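Serine--tRNA ligase, cytoplasmic (Candida albicans, PDB 3QO8) catalyses the two-step attachment of serine to tRNA(Ser), activating the amino acid with ATP as Ser-AMP before transferring it to the acceptor end of the tRNA. Local coordinates at residues E126-W131 against Y334-I339; A347-Y352 against N372-Q377. One frame throughout, in Å; residues are numbered along the deposited sequence.

Contact 1: residues E126-W131 against Y334-I339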
ATOM      1  N   GLU A 126       3.918   8.064  33.603  1.00 31.46           N
ATOM      2  CA  GLU A 126       4.070   7.107  34.687  1.00 30.53           C
ATOM      3  C   GLU A 126       5.014   5.991  34.256  1.00 28.06           C
ATOM      4  O   GLU A 126       4.883   5.443  33.162  1.00 26.31           O
ATOM      5  CB  GLU A 126       2.704   6.529  35.061  1.00 32.57           C
ATOM      6  CG  GLU A 126       2.764   5.350  36.009  1.00 42.41           C
ATOM      7  CD  GLU A 126       1.400   4.737  36.253  1.00 58.76           C
ATOM      8  OE1 GLU A 126       0.415   5.241  35.662  1.00 67.29           O
ATOM      9  OE2 GLU A 126       1.317   3.754  37.027  1.00 56.41           O
ATOM     10  N   LEU A 127       5.981   5.660  35.102  1.00 26.51           N
ATOM     11  CA  LEU A 127       6.855   4.533  34.811  1.00 28.40           C
ATOM     12  C   LEU A 127       6.193   3.300  35.384  1.00 29.15           C
ATOM     13  O   LEU A 127       6.210   3.081  36.592  1.00 29.92           O
ATOM     14  CB  LEU A 127       8.259   4.727  35.400  1.00 30.84           C
ATOM     15  CG  LEU A 127       9.211   3.545  35.170  1.00 31.79           C
ATOM     16  CD1 LEU A 127       9.442   3.280  33.668  1.00 32.26           C
ATOM     17  CD2 LEU A 127      10.545   3.731  35.892  1.00 37.04           C
ATOM     18  N   VAL A 128       5.565   2.521  34.511  1.00 23.52           N
ATOM     19  CA  VAL A 128       4.725   1.403  34.933  1.00 29.43           C
ATOM     20  C   VAL A 128       5.551   0.158  35.252  1.00 31.76           C
ATOM     21  O   VAL A 128       5.426  -0.420  36.327  1.00 37.76           O
ATOM     22  CB  VAL A 128       3.648   1.069  33.863  1.00 30.63           C
ATOM     23  CG1 VAL A 128       2.857  -0.173  34.254  1.00 30.21           C
ATOM     24  CG2 VAL A 128       2.719   2.257  33.665  1.00 28.84           C
ATOM     25  N   ARG A 129       6.408  -0.240  34.320  1.00 30.12           N
ATOM     26  CA  ARG A 129       7.202  -1.450  34.481  1.00 32.32           C
ATOM     27  C   ARG A 129       8.467  -1.321  33.669  1.00 32.39           C
ATOM     28  O   ARG A 129       8.501  -0.604  32.666  1.00 22.68           O
ATOM     29  CB  ARG A 129       6.423  -2.677  33.986  1.00 37.66           C
ATOM     30  CG  ARG A 129       5.459  -3.271  34.990  1.00 47.36           C
ATOM     31  CD  ARG A 129       4.789  -4.538  34.450  1.00 42.97           C
ATOM     32  NE  ARG A 129       3.952  -4.280  33.282  1.00 43.47           N
ATOM     33  CZ  ARG A 129       2.703  -3.830  33.348  1.00 39.88           C
ATOM     34  NH1 ARG A 129       2.149  -3.575  34.527  1.00 37.12           N
ATOM     35  NH2 ARG A 129       2.007  -3.629  32.238  1.00 34.58           N
ATOM     36  N   THR A 130       9.506  -2.027  34.096  1.00 26.30           N
ATOM     37  CA  THR A 130      10.737  -2.120  33.327  1.00 29.63           C
ATOM     38  C   THR A 130      11.087  -3.594  33.183  1.00 30.46           C
ATOM     39  O   THR A 130      10.764  -4.398  34.053  1.00 32.10           O
ATOM     40  CB  THR A 130      11.902  -1.375  34.023  1.00 36.49           C
ATOM     41  OG1 THR A 130      11.531  -0.012  34.252  1.00 35.83           O
ATOM     42  CG2 THR A 130      13.133  -1.396  33.151  1.00 36.69           C
ATOM     43  N   TRP A 131      11.737  -3.957  32.087  1.00 26.64           N
ATOM     44  CA  TRP A 131      12.172  -5.337  31.899  1.00 27.66           C
ATOM     45  C   TRP A 131      13.510  -5.384  31.180  1.00 28.43           C
ATOM     46  O   TRP A 131      13.727  -4.650  30.223  1.00 28.52           O
ATOM     47  CB  TRP A 131      11.133  -6.149  31.109  1.00 24.74           C
ATOM     48  CG  TRP A 131      11.517  -7.604  30.970  1.00 26.30           C
ATOM     49  CD1 TRP A 131      11.298  -8.602  31.884  1.00 28.48           C
ATOM     50  CD2 TRP A 131      12.202  -8.215  29.868  1.00 24.68           C
ATOM     51  NE1 TRP A 131      11.792  -9.795  31.409  1.00 27.03           N
ATOM     52  CE2 TRP A 131      12.346  -9.587  30.173  1.00 25.23           C
ATOM     53  CE3 TRP A 131      12.685  -7.742  28.640  1.00 29.48           C
ATOM     54  CZ2 TRP A 131      12.976 -10.482  29.309  1.00 25.29           C
ATOM     55  CZ3 TRP A 131      13.296  -8.635  27.776  1.00 21.67           C
ATOM     56  CH2 TRP A 131      13.446  -9.987  28.119  1.00 20.78           C
ATOM     57  N   TYR A 334      12.923  -3.181  27.675  1.00 21.21           N
ATOM     58  CA  TYR A 334      11.924  -2.147  27.434  1.00 21.48           C
ATOM     59  C   TYR A 334      11.418  -1.567  28.738  1.00 26.12           C
ATOM     60  O   TYR A 334      11.715  -2.084  29.809  1.00 24.63           O
ATOM     61  CB  TYR A 334      10.739  -2.702  26.617  1.00 16.37           C
ATOM     62  CG  TYR A 334      10.001  -3.813  27.340  1.00 17.77           C
ATOM     63  CD1 TYR A 334       9.057  -3.525  28.317  1.00 17.02           C
ATOM     64  CD2 TYR A 334      10.261  -5.152  27.052  1.00 15.05           C
ATOM     65  CE1 TYR A 334       8.393  -4.553  29.010  1.00 22.90           C
ATOM     66  CE2 TYR A 334       9.601  -6.181  27.730  1.00 19.99           C
ATOM     67  CZ  TYR A 334       8.680  -5.870  28.712  1.00 17.10           C
ATOM     68  OH  TYR A 334       8.035  -6.879  29.380  1.00 23.70           O
ATOM     69  N   ARG A 335      10.658  -0.485  28.638  1.00 22.90           N
ATOM     70  CA  ARG A 335       9.852  -0.016  29.751  1.00 22.58           C
ATOM     71  C   ARG A 335       8.436   0.241  29.251  1.00 19.17           C
ATOM     72  O   ARG A 335       8.235   0.532  28.075  1.00 18.42           O
ATOM     73  CB  ARG A 335      10.431   1.267  30.352  1.00 23.00           C
ATOM     74  CG  ARG A 335      10.521   2.436  29.381  1.00 19.05           C
ATOM     75  CD  ARG A 335      11.029   3.710  30.092  1.00 20.49           C
ATOM     76  NE  ARG A 335      10.959   4.886  29.223  1.00 22.34           N
ATOM     77  CZ  ARG A 335      11.615   6.028  29.437  1.00 27.80           C
ATOM     78  NH1 ARG A 335      12.399   6.163  30.496  1.00 24.90           N
ATOM     79  NH2 ARG A 335      11.482   7.044  28.589  1.00 26.43           N
ATOM     80  N   VAL A 336       7.466   0.114  30.145  1.00 15.93           N
ATOM     81  CA  VAL A 336       6.074   0.474  29.848  1.00 15.64           C
ATOM     82  C   VAL A 336       5.739   1.759  30.600  1.00 23.77           C
ATOM     83  O   VAL A 336       5.984   1.869  31.817  1.00 21.52           O
ATOM     84  CB  VAL A 336       5.119  -0.643  30.281  1.00 18.96           C
ATOM     85  CG1 VAL A 336       3.654  -0.244  30.026  1.00 20.80           C
ATOM     86  CG2 VAL A 336       5.452  -1.937  29.532  1.00 25.92           C
ATOM     87  N   VAL A 337       5.198   2.735  29.882  1.00 19.46           N
ATOM     88  CA  VAL A 337       4.895   4.033  30.477  1.00 18.48           C
ATOM     89  C   VAL A 337       3.444   4.435  30.291  1.00 19.71           C
ATOM     90  O   VAL A 337       2.858   4.222  29.229  1.00 21.44           O
ATOM     91  CB  VAL A 337       5.823   5.152  29.925  1.00 20.78           C
ATOM     92  CG1 VAL A 337       7.286   4.833  30.243  1.00 21.83           C
ATOM     93  CG2 VAL A 337       5.643   5.321  28.424  1.00 20.57           C
ATOM     94  N   GLY A 338       2.870   5.031  31.329  1.00 20.47           N
ATOM     95  CA  GLY A 338       1.513   5.536  31.276  1.00 20.30           C
ATOM     96  C   GLY A 338       1.527   6.956  30.748  1.00 27.09           C
ATOM     97  O   GLY A 338       2.000   7.873  31.415  1.00 25.34           O
ATOM     98  N   ILE A 339       0.996   7.136  29.544  1.00 21.97           N
ATOM     99  CA  ILE A 339       1.050   8.422  28.854  1.00 20.10           C
ATOM    100  C   ILE A 339       0.203   9.498  29.546  1.00 22.65           C
ATOM    101  O   ILE A 339      -0.952   9.251  29.916  1.00 24.42           O
ATOM    102  CB  ILE A 339       0.604   8.262  27.365  1.00 24.30           C
ATOM    103  CG1 ILE A 339       1.490   7.240  26.652  1.00 24.38           C
ATOM    104  CG2 ILE A 339       0.649   9.600  26.640  1.00 23.86           C
ATOM    105  CD1 ILE A 339       2.988   7.624  26.622  1.00 21.70           C
TER
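E126-W131 pairs antiparallel with Y334-G338 through seven backbone hydrogen bonds, interrupted by a classic beta bulge at which V128 and R129 both face V336. The carbonyl of V336 shows how a bulge is paid for: its oxygen takes the short bond from V128 N (2.8 Å to V336 O), in the carbonyl plane, and a longer one from R129 N (3.3 Å to V336 O). The extra residue also changes where side chains go, for V128 points at the partner strand, its CB lying only 3.2 Å from V336 O and its CG2 3.6 Å from G338 N. At the other end W131 meets Y334. The Y334 ring, with CG between its backbone N and carbonyl carbon (chi1 62°), lies under W131 CB, which stands 3.8 Å from the ring centroid in a CH-pi contact. The indole itself slides past: the planes of its five-membered ring and the phenol differ by 21°, but they barely overlap, and W131 CE3 comes to 3.6 Å from Y334 CE2. On the opposite face of the sheet L127 CD1 rests against R335 CD (3.9 Å), the two side chains crossing at about a right angle. W131 also touches the bound seryl-sulfamoyl-adenosine, so this end of the pairing borders a ligand pocket. Helix 312-329 packs on the face of R129, W131, Y334 and V336, with E324 forming a salt bridge to R129 and, together with Q328, hydrogen bonding Y334 OH; strand 350-358 flanks 334-338, where E355 forms a salt bridge with R335.

Contact 2: residues A347-Y352 against N372-Q377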
ATOM      1  N   ALA A 347      -9.725   9.540  21.061  1.00 23.40           N
ATOM      2  CA  ALA A 347     -10.430   8.288  21.310  1.00 23.60           C
ATOM      3  C   ALA A 347      -9.993   7.600  22.604  1.00 25.67           C
ATOM      4  O   ALA A 347     -10.774   6.880  23.218  1.00 22.92           O
ATOM      5  CB  ALA A 347     -10.303   7.328  20.094  1.00 18.73           C
ATOM      6  N   ALA A 348      -8.750   7.833  23.027  1.00 17.28           N
ATOM      7  CA  ALA A 348      -8.175   7.077  24.133  1.00 21.20           C
ATOM      8  C   ALA A 348      -8.602   7.612  25.494  1.00 25.91           C
ATOM      9  O   ALA A 348      -8.443   8.800  25.771  1.00 25.32           O
ATOM     10  CB  ALA A 348      -6.647   7.069  24.029  1.00 22.58           C
ATOM     11  N   ALA A 349      -9.144   6.732  26.336  1.00 22.81           N
ATOM     12  CA  ALA A 349      -9.396   7.065  27.733  1.00 20.26           C
ATOM     13  C   ALA A 349      -8.138   6.793  28.562  1.00 22.95           C
ATOM     14  O   ALA A 349      -7.944   7.399  29.608  1.00 19.74           O
ATOM     15  CB  ALA A 349     -10.579   6.269  28.285  1.00 21.54           C
ATOM     16  N   LYS A 350      -7.292   5.887  28.077  1.00 21.83           N
ATOM     17  CA  LYS A 350      -6.041   5.534  28.753  1.00 23.13           C
ATOM     18  C   LYS A 350      -5.096   4.940  27.727  1.00 22.95           C
ATOM     19  O   LYS A 350      -5.535   4.173  26.862  1.00 20.11           O
ATOM     20  CB  LYS A 350      -6.309   4.498  29.847  1.00 24.50           C
ATOM     21  CG  LYS A 350      -5.083   4.109  30.678  1.00 29.47           C
ATOM     22  CD  LYS A 350      -5.443   3.066  31.722  1.00 37.04           C
ATOM     23  CE  LYS A 350      -4.240   2.697  32.590  1.00 46.18           C
ATOM     24  NZ  LYS A 350      -3.751   3.820  33.458  1.00 46.57           N
ATOM     25  N   LYS A 351      -3.808   5.266  27.823  1.00 21.78           N
ATOM     26  CA  LYS A 351      -2.823   4.713  26.902  1.00 22.31           C
ATOM     27  C   LYS A 351      -1.503   4.352  27.590  1.00 21.74           C
ATOM     28  O   LYS A 351      -0.991   5.120  28.405  1.00 22.58           O
ATOM     29  CB  LYS A 351      -2.557   5.703  25.773  1.00 21.76           C
ATOM     30  CG  LYS A 351      -1.599   5.195  24.712  1.00 25.24           C
ATOM     31  CD  LYS A 351      -1.647   6.097  23.504  1.00 31.06           C
ATOM     32  CE  LYS A 351      -0.448   7.005  23.468  1.00 30.00           C
ATOM     33  NZ  LYS A 351      -0.587   8.022  22.401  1.00 47.51           N
ATOM     34  N   TYR A 352      -0.971   3.176  27.265  1.00 19.80           N
ATOM     35  CA  TYR A 352       0.365   2.761  27.698  1.00 21.78           C
ATOM     36  C   TYR A 352       1.224   2.645  26.467  1.00 27.01           C
ATOM     37  O   TYR A 352       0.779   2.097  25.461  1.00 24.01           O
ATOM     38  CB  TYR A 352       0.349   1.374  28.342  1.00 17.47           C
ATOM     39  CG  TYR A 352      -0.018   1.302  29.810  1.00 24.91           C
ATOM     40  CD1 TYR A 352      -0.438   2.420  30.515  1.00 22.77           C
ATOM     41  CD2 TYR A 352       0.063   0.092  30.491  1.00 23.99           C
ATOM     42  CE1 TYR A 352      -0.775   2.326  31.852  1.00 27.85           C
ATOM     43  CE2 TYR A 352      -0.273  -0.009  31.815  1.00 27.37           C
ATOM     44  CZ  TYR A 352      -0.687   1.104  32.495  1.00 29.85           C
ATOM     45  OH  TYR A 352      -1.012   0.977  33.824  1.00 38.22           O
ATOM     46  N   ASN A 372      -7.154   1.923  25.527  1.00 20.70           N
ATOM     47  CA  ASN A 372      -8.563   1.611  25.725  1.00 22.05           C
ATOM     48  C   ASN A 372      -9.354   2.828  25.274  1.00 21.98           C
ATOM     49  O   ASN A 372      -9.221   3.915  25.850  1.00 23.49           O
ATOM     50  CB  ASN A 372      -8.868   1.301  27.192  1.00 21.69           C
ATOM     51  CG  ASN A 372     -10.289   0.790  27.402  1.00 25.88           C
ATOM     52  OD1 ASN A 372     -11.120   0.824  26.488  1.00 26.19           O
ATOM     53  ND2 ASN A 372     -10.572   0.318  28.613  1.00 24.14           N
ATOM     54  N   CYS A 373     -10.141   2.651  24.217  1.00 19.84           N
ATOM     55  CA  CYS A 373     -10.936   3.731  23.642  1.00 18.39           C
ATOM     56  C   CYS A 373     -12.394   3.618  24.093  1.00 22.48           C
ATOM     57  O   CYS A 373     -13.278   4.293  23.557  1.00 23.43           O
ATOM     58  CB  CYS A 373     -10.830   3.707  22.099  1.00 18.48           C
ATOM     59  SG  CYS A 373      -9.109   4.003  21.505  1.00 26.72           S
ATOM     60  N   THR A 374     -12.632   2.768  25.090  1.00 17.79           N
ATOM     61  CA  THR A 374     -13.983   2.476  25.573  1.00 18.67           C
ATOM     62  C   THR A 374     -14.992   2.450  24.412  1.00 25.65           C
ATOM     63  O   THR A 374     -14.770   1.727  23.432  1.00 25.57           O
ATOM     64  CB  THR A 374     -14.420   3.397  26.763  1.00 25.15           C
ATOM     65  OG1 THR A 374     -14.467   4.770  26.352  1.00 22.32           O
ATOM     66  CG2 THR A 374     -13.445   3.255  27.929  1.00 28.38           C
ATOM     67  N   ASP A 375     -16.082   3.211  24.496  1.00 24.50           N
ATOM     68  CA  ASP A 375     -17.085   3.175  23.421  1.00 27.06           C
ATOM     69  C   ASP A 375     -17.116   4.428  22.556  1.00 26.93           C
ATOM     70  O   ASP A 375     -18.134   4.732  21.946  1.00 27.37           O
ATOM     71  CB  ASP A 375     -18.486   2.924  23.988  1.00 30.09           C
ATOM     72  CG  ASP A 375     -18.884   3.953  25.044  1.00 37.32           C
ATOM     73  OD1 ASP A 375     -18.283   5.047  25.076  1.00 31.05           O
ATOM     74  OD2 ASP A 375     -19.805   3.666  25.836  1.00 33.87           O
ATOM     75  N   TYR A 376     -16.007   5.157  22.508  1.00 25.22           N
ATOM     76  CA  TYR A 376     -15.931   6.408  21.757  1.00 21.69           C
ATOM     77  C   TYR A 376     -16.092   6.139  20.258  1.00 25.70           C
ATOM     78  O   TYR A 376     -16.824   6.843  19.564  1.00 24.10           O
ATOM     79  CB  TYR A 376     -14.578   7.067  22.027  1.00 24.29           C
ATOM     80  CG  TYR A 376     -14.420   8.510  21.587  1.00 24.80           C
ATOM     81  CD1 TYR A 376     -14.856   9.553  22.397  1.00 21.17           C
ATOM     82  CD2 TYR A 376     -13.805   8.828  20.379  1.00 24.59           C
ATOM     83  CE1 TYR A 376     -14.695  10.871  22.015  1.00 25.86           C
ATOM     84  CE2 TYR A 376     -13.639  10.144  19.985  1.00 23.51           C
ATOM     85  CZ  TYR A 376     -14.086  11.161  20.810  1.00 24.48           C
ATOM     86  OH  TYR A 376     -13.913  12.475  20.446  1.00 26.45           O
ATOM     87  N   GLN A 377     -15.404   5.115  19.761  1.00 19.18           N
ATOM     88  CA  GLN A 377     -15.468   4.789  18.338  1.00 22.97           C
ATOM     89  C   GLN A 377     -16.701   3.951  18.015  1.00 23.27           C
ATOM     90  O   GLN A 377     -17.364   4.167  17.000  1.00 22.59           O
ATOM     91  CB  GLN A 377     -14.199   4.060  17.896  1.00 24.46           C
ATOM     92  CG  GLN A 377     -12.935   4.895  18.072  1.00 30.29           C
ATOM     93  CD  GLN A 377     -11.701   4.029  18.235  1.00 37.34           C
ATOM     94  OE1 GLN A 377     -11.700   3.071  19.013  1.00 31.62           O
ATOM     95  NE2 GLN A 377     -10.653   4.344  17.484  1.00 47.44           N
TER
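A349 and K350 both face N372, a classic beta bulge that ends the pairing of the two segments just where N372 starts to fold the chain away through two overlapping turns. The backbones illustrate how a beta pairing can close in this way. N372 N donates to K350 O, and N372 O accepts from A349 N at 2.9 Å. The bulge leaves A349 CB pointing at the other segment, 4.2 Å from T374 CG2. N372 then folds the chain onward through an Asx turn: its OD1 accepts from T374 N (2.8 Å), with the donor well above the carbonyl plane. Overlapping it, a type II' turn runs from C373 to Y376, closed by Y376 N bonding to C373 O.

The turns bring C373, Y376 and Q377 round A347, which has no more than a methyl group for a side chain. Its CB lies 3.8 Å from C373 SG and just as far from CD2 of Y376, while the amide end of Q377 passes alongside, NE2 at 4.0 Å from A347 CB. The Y376 ring reaches the alanine backbone as well, because CG stands anti to its own backbone N (chi1 -167°) and brings CD2 to 3.5 Å from A347 CA. A347 O in turn receives a CA-H...O contact from C373 and a hydrogen bond from N110.

Q377 NE2 bonds E248, a serine-binding residue by similarity, which makes Q377 a probable second-shell neighbour of the serine site. W313 of helix 312-329 covers K350, N372 and T374, whereas strand 399-404 flanks N372-Q377, C400 pairing through its backbone with C373 and T374.

From the N terminus, the chain passes through the long helices 30-65 and 74-107 before strand 126-131, which waits some two hundred residues for its partner. Contact 1 closes that long loop when 334-338 arrives, joining the edge strand to the catalytic-core sheet. Contact 2 opens afterwards and closes the base of the beta hairpin of strands 350-358 and 363-372, so the two lie in series, neither nested nor crossed. They meet because 334-338 and 350-358 are neighbours in the sheet: I339 N probably bonds K351 O, and the Y352 ring packs against V128, V336 and G338, though the contact centres are about 18 Å apart.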